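Local coordinates for protein neurotoxin (Clostridium botulinum, PDB 2QN0) that probably cleaves neuronal SNARE proteins, with dual substrate specificity, as the zinc-dependent protease light chain of botulinum neurotoxin serotype C1, at residues Ile241-Asp246 against Lys287-Lys292; Leu265-Ile270 against Asp279-Ser284. One frame throughout, in Å; residues are numbered along the deposited sequence.

Contact 1: residues Ile241-Asp246 against Lys287-Lys292; sequences IAIPND and KYFEEK
Ile-243 packs on Phe-289, joining the loop that follows the zinc-binding helix 223-238 to the long helix 283-304 of the clostridial neurotoxin zinc protease fold. The tight part of the contact is this one pair, whose side chains meet at about a right angle and touch through two methyls. CG2 of Ile-243 lies over a face of the aromatic ring in a CH-pi contact, 4.2 Å from the Phe-289 centroid and 10° off the ring normal. CD1 of Ile-243 reaches the root of the ring, 3.6 Å from Phe-289 CG and just as near Phe-289 CB. That reach comes from the bent Ile-243 chain: CG1 lies beside the backbone N (chi1 -54°), and chi2 of -64° swings CD1 toward the helix. The opposite ring face is covered from within the helix, where Tyr-288 turns its ring edge to it: Tyr-288 CD2 stands 3.8 Å above the centre of the Phe-289 ring, and Phe-289 CE1 lies in the tyrosine plane. The ring is thus clasped between isoleucine and tyrosine. Packing slackens toward the solvent. Pro-244, partly exposed, meets the ring obliquely, and beyond it the loop runs out to the exposed Asn-245 and Asp-246. On the helix, Glu-291 OE1 forms a salt bridge with Arg-344. The loose end of the apolar patch is marked by Pro-244 CD, 4.4 Å from Phe-289 CE1.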
ATOM      1  N   ILE A 241     -13.345  -2.764   2.813  1.00 14.63           N
ATOM      2  CA  ILE A 241     -14.201  -1.886   2.028  1.00 14.55           C
ATOM      3  C   ILE A 241     -13.666  -1.634   0.620  1.00 15.18           C
ATOM      4  O   ILE A 241     -14.058  -0.667  -0.036  1.00 15.30           O
ATOM      5  CB  ILE A 241     -14.410  -0.530   2.733  1.00 14.08           C
ATOM      6  CG1 ILE A 241     -13.069   0.189   2.910  1.00 14.70           C
ATOM      7  CG2 ILE A 241     -15.079  -0.756   4.082  1.00 14.97           C
ATOM      8  CD1 ILE A 241     -13.204   1.641   3.303  1.00 17.79           C
ATOM      9  N   ALA A 242     -12.776  -2.504   0.152  1.00 15.35           N
ATOM     10  CA  ALA A 242     -12.216  -2.355  -1.190  1.00 16.44           C
ATOM     11  C   ALA A 242     -13.322  -2.475  -2.237  1.00 17.92           C
ATOM     12  O   ALA A 242     -14.240  -3.284  -2.092  1.00 15.96           O
ATOM     13  CB  ALA A 242     -11.146  -3.423  -1.438  1.00 16.62           C
ATOM     14  N   ILE A 243     -13.237  -1.659  -3.282  1.00 18.63           N
ATOM     15  CA  ILE A 243     -14.226  -1.690  -4.361  1.00 20.10           C
ATOM     16  C   ILE A 243     -13.689  -2.600  -5.459  1.00 20.14           C
ATOM     17  O   ILE A 243     -12.529  -2.480  -5.853  1.00 19.33           O
ATOM     18  CB  ILE A 243     -14.450  -0.286  -4.970  1.00 21.45           C
ATOM     19  CG1 ILE A 243     -14.807   0.720  -3.872  1.00 24.52           C
ATOM     20  CG2 ILE A 243     -15.550  -0.349  -6.032  1.00 20.81           C
ATOM     21  CD1 ILE A 243     -16.106   0.438  -3.169  1.00 26.95           C
ATOM     22  N   PRO A 244     -14.519  -3.528  -5.965  1.00 20.61           N
ATOM     23  CA  PRO A 244     -14.071  -4.440  -7.022  1.00 21.35           C
ATOM     24  C   PRO A 244     -13.474  -3.674  -8.202  1.00 22.79           C
ATOM     25  O   PRO A 244     -13.948  -2.592  -8.554  1.00 20.05           O
ATOM     26  CB  PRO A 244     -15.348  -5.188  -7.396  1.00 22.58           C
ATOM     27  CG  PRO A 244     -16.102  -5.217  -6.106  1.00 21.73           C
ATOM     28  CD  PRO A 244     -15.920  -3.806  -5.599  1.00 20.97           C
ATOM     29  N   ASN A 245     -12.437  -4.240  -8.812  1.00 23.84           N
ATOM     30  CA  ASN A 245     -11.770  -3.592  -9.935  1.00 28.35           C
ATOM     31  C   ASN A 245     -12.642  -3.421 -11.179  1.00 28.41           C
ATOM     32  O   ASN A 245     -12.269  -2.696 -12.100  1.00 28.58           O
ATOM     33  CB  ASN A 245     -10.490  -4.351 -10.301  1.00 33.35           C
ATOM     34  CG  ASN A 245     -10.736  -5.823 -10.562  1.00 38.80           C
ATOM     35  OD1 ASN A 245     -11.585  -6.190 -11.376  1.00 41.17           O
ATOM     36  ND2 ASN A 245      -9.987  -6.677  -9.873  1.00 41.95           N
ATOM     37  N   ASP A 246     -13.799  -4.076 -11.208  1.00 27.72           N
ATOM     38  CA  ASP A 246     -14.696  -3.962 -12.357  1.00 29.40           C
ATOM     39  C   ASP A 246     -15.566  -2.708 -12.285  1.00 27.65           C
ATOM     40  O   ASP A 246     -16.332  -2.421 -13.205  1.00 26.76           O
ATOM     41  CB  ASP A 246     -15.587  -5.205 -12.475  1.00 33.65           C
ATOM     42  CG  ASP A 246     -16.349  -5.503 -11.198  1.00 36.40           C
ATOM     43  OD1 ASP A 246     -17.043  -4.600 -10.690  1.00 39.91           O
ATOM     44  OD2 ASP A 246     -16.258  -6.647 -10.705  1.00 43.67           O
ATOM     45  N   LYS A 287     -23.046   5.751  -2.516  1.00 19.11           N
ATOM     46  CA  LYS A 287     -23.927   5.337  -1.426  1.00 20.56           C
ATOM     47  C   LYS A 287     -24.125   3.827  -1.436  1.00 18.67           C
ATOM     48  O   LYS A 287     -24.146   3.187  -0.383  1.00 20.55           O
ATOM     49  CB  LYS A 287     -25.288   6.031  -1.550  1.00 23.92           C
ATOM     50  CG  LYS A 287     -25.248   7.538  -1.357  1.00 31.05           C
ATOM     51  CD  LYS A 287     -24.833   7.912   0.055  1.00 37.48           C
ATOM     52  CE  LYS A 287     -24.832   9.421   0.242  1.00 41.82           C
ATOM     53  NZ  LYS A 287     -26.174  10.010  -0.027  1.00 44.13           N
ATOM     54  N   TYR A 288     -24.276   3.262  -2.630  1.00 18.76           N
ATOM     55  CA  TYR A 288     -24.462   1.826  -2.787  1.00 18.33           C
ATOM     56  C   TYR A 288     -23.309   1.038  -2.154  1.00 20.60           C
ATOM     57  O   TYR A 288     -23.528   0.120  -1.364  1.00 17.72           O
ATOM     58  CB  TYR A 288     -24.565   1.482  -4.273  1.00 21.48           C
ATOM     59  CG  TYR A 288     -24.542   0.003  -4.577  1.00 24.65           C
ATOM     60  CD1 TYR A 288     -25.672  -0.791  -4.381  1.00 25.95           C
ATOM     61  CD2 TYR A 288     -23.378  -0.611  -5.042  1.00 26.92           C
ATOM     62  CE1 TYR A 288     -25.642  -2.159  -4.642  1.00 28.40           C
ATOM     63  CE2 TYR A 288     -23.337  -1.973  -5.301  1.00 28.08           C
ATOM     64  CZ  TYR A 288     -24.469  -2.742  -5.100  1.00 29.98           C
ATOM     65  OH  TYR A 288     -24.422  -4.090  -5.358  1.00 32.29           O
ATOM     66  N   PHE A 289     -22.077   1.393  -2.500  1.00 18.92           N
ATOM     67  CA  PHE A 289     -20.935   0.676  -1.942  1.00 19.20           C
ATOM     68  C   PHE A 289     -20.785   0.887  -0.443  1.00 17.32           C
ATOM     69  O   PHE A 289     -20.363  -0.020   0.271  1.00 19.32           O
ATOM     70  CB  PHE A 289     -19.656   1.062  -2.688  1.00 20.44           C
ATOM     71  CG  PHE A 289     -19.614   0.531  -4.091  1.00 23.45           C
ATOM     72  CD1 PHE A 289     -19.552  -0.838  -4.320  1.00 26.93           C
ATOM     73  CD2 PHE A 289     -19.701   1.391  -5.179  1.00 28.02           C
ATOM     74  CE1 PHE A 289     -19.583  -1.345  -5.617  1.00 28.93           C
ATOM     75  CE2 PHE A 289     -19.732   0.894  -6.476  1.00 28.34           C
ATOM     76  CZ  PHE A 289     -19.676  -0.478  -6.693  1.00 28.69           C
ATOM     77  N   GLU A 290     -21.142   2.071   0.043  1.00 17.27           N
ATOM     78  CA  GLU A 290     -21.045   2.330   1.470  1.00 18.61           C
ATOM     79  C   GLU A 290     -22.069   1.478   2.217  1.00 19.84           C
ATOM     80  O   GLU A 290     -21.764   0.907   3.263  1.00 17.70           O
ATOM     81  CB  GLU A 290     -21.285   3.805   1.779  1.00 19.08           C
ATOM     82  CG  GLU A 290     -21.047   4.141   3.240  1.00 22.89           C
ATOM     83  CD  GLU A 290     -21.107   5.623   3.529  1.00 27.83           C
ATOM     84  OE1 GLU A 290     -21.057   6.425   2.571  1.00 29.22           O
ATOM     85  OE2 GLU A 290     -21.188   5.987   4.721  1.00 29.61           O
ATOM     86  N   GLU A 291     -23.283   1.393   1.677  1.00 19.11           N
ATOM     87  CA  GLU A 291     -24.340   0.594   2.298  1.00 20.35           C
ATOM     88  C   GLU A 291     -23.982  -0.890   2.228  1.00 19.03           C
ATOM     89  O   GLU A 291     -24.290  -1.659   3.139  1.00 20.49           O
ATOM     90  CB  GLU A 291     -25.680   0.837   1.591  1.00 21.20           C
ATOM     91  CG  GLU A 291     -26.256   2.238   1.769  1.00 26.16           C
ATOM     92  CD  GLU A 291     -26.632   2.550   3.209  1.00 28.84           C
ATOM     93  OE1 GLU A 291     -26.867   1.600   3.984  1.00 26.96           O
ATOM     94  OE2 GLU A 291     -26.711   3.746   3.563  1.00 30.73           O
ATOM     95  N   LYS A 292     -23.334  -1.289   1.138  1.00 19.52           N
ATOM     96  CA  LYS A 292     -22.923  -2.673   0.961  1.00 21.02           C
ATOM     97  C   LYS A 292     -21.904  -3.008   2.057  1.00 19.83           C
ATOM     98  O   LYS A 292     -21.951  -4.079   2.663  1.00 18.58           O
ATOM     99  CB  LYS A 292     -22.299  -2.859  -0.423  1.00 24.19           C
ATOM    100  CG  LYS A 292     -22.036  -4.299  -0.817  1.00 30.04           C
ATOM    101  CD  LYS A 292     -21.437  -4.367  -2.218  1.00 35.57           C
ATOM    102  CE  LYS A 292     -21.207  -5.801  -2.670  1.00 38.41           C
ATOM    103  NZ  LYS A 292     -22.476  -6.570  -2.766  1.00 42.36           N
TER

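Contact 2: residues Leu265-Ile270 against Asp279-Ser284. With ZN (zinc ion), chain B.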
ATOM      1  N   LEU A 265     -10.793   3.962 -15.489  1.00 21.43           N
ATOM      2  CA  LEU A 265     -10.405   4.429 -14.161  1.00 19.50           C
ATOM      3  C   LEU A 265     -11.195   3.713 -13.071  1.00 19.64           C
ATOM      4  O   LEU A 265     -12.414   3.873 -12.958  1.00 16.57           O
ATOM      5  CB  LEU A 265     -10.621   5.943 -14.058  1.00 19.59           C
ATOM      6  CG  LEU A 265     -10.266   6.609 -12.723  1.00 20.79           C
ATOM      7  CD1 LEU A 265      -8.799   6.343 -12.389  1.00 21.57           C
ATOM      8  CD2 LEU A 265     -10.534   8.102 -12.806  1.00 20.95           C
ATOM      9  N   GLU A 266     -10.494   2.921 -12.268  1.00 17.03           N
ATOM     10  CA  GLU A 266     -11.136   2.176 -11.191  1.00 17.28           C
ATOM     11  C   GLU A 266     -11.571   3.080 -10.049  1.00 17.08           C
ATOM     12  O   GLU A 266     -10.876   4.036  -9.694  1.00 15.18           O
ATOM     13  CB  GLU A 266     -10.187   1.108 -10.647  1.00 19.47           C
ATOM     14  CG  GLU A 266      -9.640   0.164 -11.696  1.00 24.76           C
ATOM     15  CD  GLU A 266      -8.730  -0.884 -11.094  1.00 31.03           C
ATOM     16  OE1 GLU A 266      -7.983  -0.548 -10.153  1.00 34.88           O
ATOM     17  OE2 GLU A 266      -8.753  -2.039 -11.565  1.00 35.22           O
ATOM     18  N   TYR A 267     -12.730   2.778  -9.470  1.00 13.52           N
ATOM     19  CA  TYR A 267     -13.227   3.568  -8.359  1.00 12.86           C
ATOM     20  C   TYR A 267     -12.269   3.431  -7.174  1.00 13.28           C
ATOM     21  O   TYR A 267     -12.174   4.324  -6.339  1.00 12.69           O
ATOM     22  CB  TYR A 267     -14.641   3.114  -7.982  1.00 12.94           C
ATOM     23  CG  TYR A 267     -15.692   3.517  -9.009  1.00 13.67           C
ATOM     24  CD1 TYR A 267     -15.342   4.253 -10.143  1.00 15.97           C
ATOM     25  CD2 TYR A 267     -17.035   3.184  -8.830  1.00 17.29           C
ATOM     26  CE1 TYR A 267     -16.306   4.652 -11.074  1.00 17.93           C
ATOM     27  CE2 TYR A 267     -18.007   3.577  -9.760  1.00 17.84           C
ATOM     28  CZ  TYR A 267     -17.632   4.312 -10.873  1.00 19.71           C
ATOM     29  OH  TYR A 267     -18.585   4.722 -11.779  1.00 18.55           O
ATOM     30  N   ALA A 268     -11.559   2.310  -7.116  1.00 13.72           N
ATOM     31  CA  ALA A 268     -10.588   2.079  -6.044  1.00 14.11           C
ATOM     32  C   ALA A 268      -9.487   3.141  -6.124  1.00 14.03           C
ATOM     33  O   ALA A 268      -8.993   3.622  -5.100  1.00 14.73           O
ATOM     34  CB  ALA A 268      -9.984   0.687  -6.180  1.00 14.99           C
ATOM     35  N   GLU A 269      -9.104   3.502  -7.346  1.00 13.13           N
ATOM     36  CA  GLU A 269      -8.073   4.514  -7.551  1.00 13.98           C
ATOM     37  C   GLU A 269      -8.605   5.890  -7.171  1.00 13.70           C
ATOM     38  O   GLU A 269      -7.895   6.707  -6.582  1.00 12.39           O
ATOM     39  CB  GLU A 269      -7.622   4.533  -9.014  1.00 13.90           C
ATOM     40  CG  GLU A 269      -6.894   3.275  -9.464  1.00 13.61           C
ATOM     41  CD  GLU A 269      -5.647   3.021  -8.638  1.00 14.98           C
ATOM     42  OE1 GLU A 269      -5.237   3.944  -7.909  1.00 14.18           O
ATOM     43  OE2 GLU A 269      -5.081   1.915  -8.726  1.00 15.12           O
ATOM     44  N   ILE A 270      -9.860   6.149  -7.521  1.00 14.22           N
ATOM     45  CA  ILE A 270     -10.476   7.427  -7.207  1.00 13.17           C
ATOM     46  C   ILE A 270     -10.483   7.669  -5.697  1.00 12.15           C
ATOM     47  O   ILE A 270     -10.209   8.780  -5.240  1.00 14.29           O
ATOM     48  CB  ILE A 270     -11.921   7.492  -7.773  1.00 14.96           C
ATOM     49  CG1 ILE A 270     -11.863   7.551  -9.305  1.00 15.52           C
ATOM     50  CG2 ILE A 270     -12.656   8.713  -7.217  1.00 14.23           C
ATOM     51  CD1 ILE A 270     -13.225   7.605  -9.986  1.00 17.58           C
ATOM     52  N   ASP A 279     -16.088  12.903  -6.878  1.00 16.96           N
ATOM     53  CA  ASP A 279     -17.364  13.253  -7.498  1.00 19.07           C
ATOM     54  C   ASP A 279     -17.580  12.603  -8.864  1.00 19.69           C
ATOM     55  O   ASP A 279     -18.685  12.649  -9.409  1.00 19.24           O
ATOM     56  CB  ASP A 279     -17.494  14.772  -7.621  1.00 22.89           C
ATOM     57  CG  ASP A 279     -17.565  15.459  -6.270  1.00 27.79           C
ATOM     58  OD1 ASP A 279     -18.281  14.951  -5.384  1.00 31.53           O
ATOM     59  OD2 ASP A 279     -16.913  16.507  -6.097  1.00 34.45           O
ATOM     60  N   LEU A 280     -16.529  12.011  -9.426  1.00 17.35           N
ATOM     61  CA  LEU A 280     -16.658  11.337 -10.717  1.00 18.36           C
ATOM     62  C   LEU A 280     -17.513  10.086 -10.535  1.00 18.00           C
ATOM     63  O   LEU A 280     -18.124   9.599 -11.484  1.00 16.55           O
ATOM     64  CB  LEU A 280     -15.288  10.948 -11.281  1.00 18.74           C
ATOM     65  CG  LEU A 280     -14.391  12.085 -11.791  1.00 19.61           C
ATOM     66  CD1 LEU A 280     -13.094  11.506 -12.341  1.00 19.48           C
ATOM     67  CD2 LEU A 280     -15.113  12.877 -12.873  1.00 22.17           C
ATOM     68  N   ILE A 281     -17.543   9.555  -9.316  1.00 16.32           N
ATOM     69  CA  ILE A 281     -18.357   8.374  -9.035  1.00 15.60           C
ATOM     70  C   ILE A 281     -19.774   8.873  -8.751  1.00 15.59           C
ATOM     71  O   ILE A 281     -19.967   9.735  -7.895  1.00 16.35           O
ATOM     72  CB  ILE A 281     -17.870   7.616  -7.783  1.00 16.94           C
ATOM     73  CG1 ILE A 281     -16.404   7.206  -7.950  1.00 17.50           C
ATOM     74  CG2 ILE A 281     -18.733   6.369  -7.563  1.00 16.99           C
ATOM     75  CD1 ILE A 281     -15.811   6.579  -6.700  1.00 20.59           C
ATOM     76  N   PRO A 282     -20.778   8.342  -9.467  1.00 16.94           N
ATOM     77  CA  PRO A 282     -22.161   8.781  -9.238  1.00 18.32           C
ATOM     78  C   PRO A 282     -22.508   8.691  -7.753  1.00 19.25           C
ATOM     79  O   PRO A 282     -22.236   7.680  -7.107  1.00 18.56           O
ATOM     80  CB  PRO A 282     -22.974   7.806 -10.087  1.00 19.05           C
ATOM     81  CG  PRO A 282     -22.046   7.511 -11.233  1.00 19.69           C
ATOM     82  CD  PRO A 282     -20.718   7.316 -10.523  1.00 16.04           C
ATOM     83  N   LYS A 283     -23.109   9.745  -7.212  1.00 21.42           N
ATOM     84  CA  LYS A 283     -23.460   9.764  -5.799  1.00 24.20           C
ATOM     85  C   LYS A 283     -24.227   8.511  -5.382  1.00 23.24           C
ATOM     86  O   LYS A 283     -23.994   7.961  -4.303  1.00 22.68           O
ATOM     87  CB  LYS A 283     -24.281  11.017  -5.478  1.00 28.92           C
ATOM     88  CG  LYS A 283     -24.513  11.239  -3.991  1.00 35.29           C
ATOM     89  CD  LYS A 283     -25.201  12.570  -3.733  1.00 40.10           C
ATOM     90  CE  LYS A 283     -25.396  12.810  -2.246  1.00 44.33           C
ATOM     91  NZ  LYS A 283     -24.100  12.792  -1.511  1.00 47.14           N
ATOM     92  N   SER A 284     -25.135   8.056  -6.238  1.00 23.08           N
ATOM     93  CA  SER A 284     -25.927   6.868  -5.936  1.00 23.03           C
ATOM     94  C   SER A 284     -25.055   5.616  -5.842  1.00 21.67           C
ATOM     95  O   SER A 284     -25.342   4.708  -5.059  1.00 19.78           O
ATOM     96  CB  SER A 284     -27.020   6.676  -6.994  1.00 23.94           C
ATOM     97  OG  SER A 284     -26.466   6.575  -8.291  1.00 28.74           O
TER
HETATM   98 ZN    ZN B 431      -3.750   3.184  -6.690  1.00 16.27          ZN
HETATM   99  O   HOH W   1      -2.055   2.151  -7.317  1.00 15.79           O
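Ile-281 lies across the ring of Tyr-267 and against Ile-270, packing the lead-in to helix 283-304 on the strand-to-helix junction that carries Glu-269, the third protein ligand of the HExxH-type zinc site. The aromatic contact is CH-pi: CG1 of Ile-281 stands over the middle of the ring, 3.9 Å from the Tyr-267 centroid and 12° off the normal. The branches of the isoleucine spread over the same face, CG2 coming 3.6 Å from Tyr-267 CE2 while CD1 lies over the root of the ring near CG. Beyond the ring, Pro-282 approaches obliquely, its CD 3.6 Å from the tyrosine OH.

Aliphatic contacts fill the other flank. The Ile-270 and Ile-281 side chains run alongside each other, pointing opposite ways, and Ile-270 CD1 reaches Ile-281 CG1 at 3.8 Å. The extended Ile-270 chain (chi2 179°) also brings CD1 to Leu-280 CB. Leu-265 CD2 adds a looser methyl contact to CD1 of Leu-280, which is exposed to solvent.

Metal bonding belongs to the neighbouring Glu-269. His-229 and His-233 complete the protein ligands of the zinc, and a water 2.1 Å from the metal may also donate a weak hydrogen bond to Glu-269 OE2. The glutamate chain bends at chi2 (-59°) and presents OE1 to the zinc at 2.1 Å.

In the fold
Contacts 1 and 2 lie about 10 Å apart, centre to centre, on the same side of the chain's centre, and meet at helix 283-304: contact 2 uses the residues leading into it, up to Pro-282 at its N-cap position, and contact 1 its second and third turns. Along the chain the order is 241-246, 265-270, 279-284, 287-292, so contact 2 falls between the two halves of contact 1. They also touch loosely, Phe-289 CE2 lying 4.3 Å from Tyr-267 CD2 and Ile-243 CG2 approaching Tyr-267 CB. Tyr-267 thus joins the two apolar patches, packing on the lead-in to helix 283-304 and adjoining Phe-289, behind the elements that carry the zinc ligands.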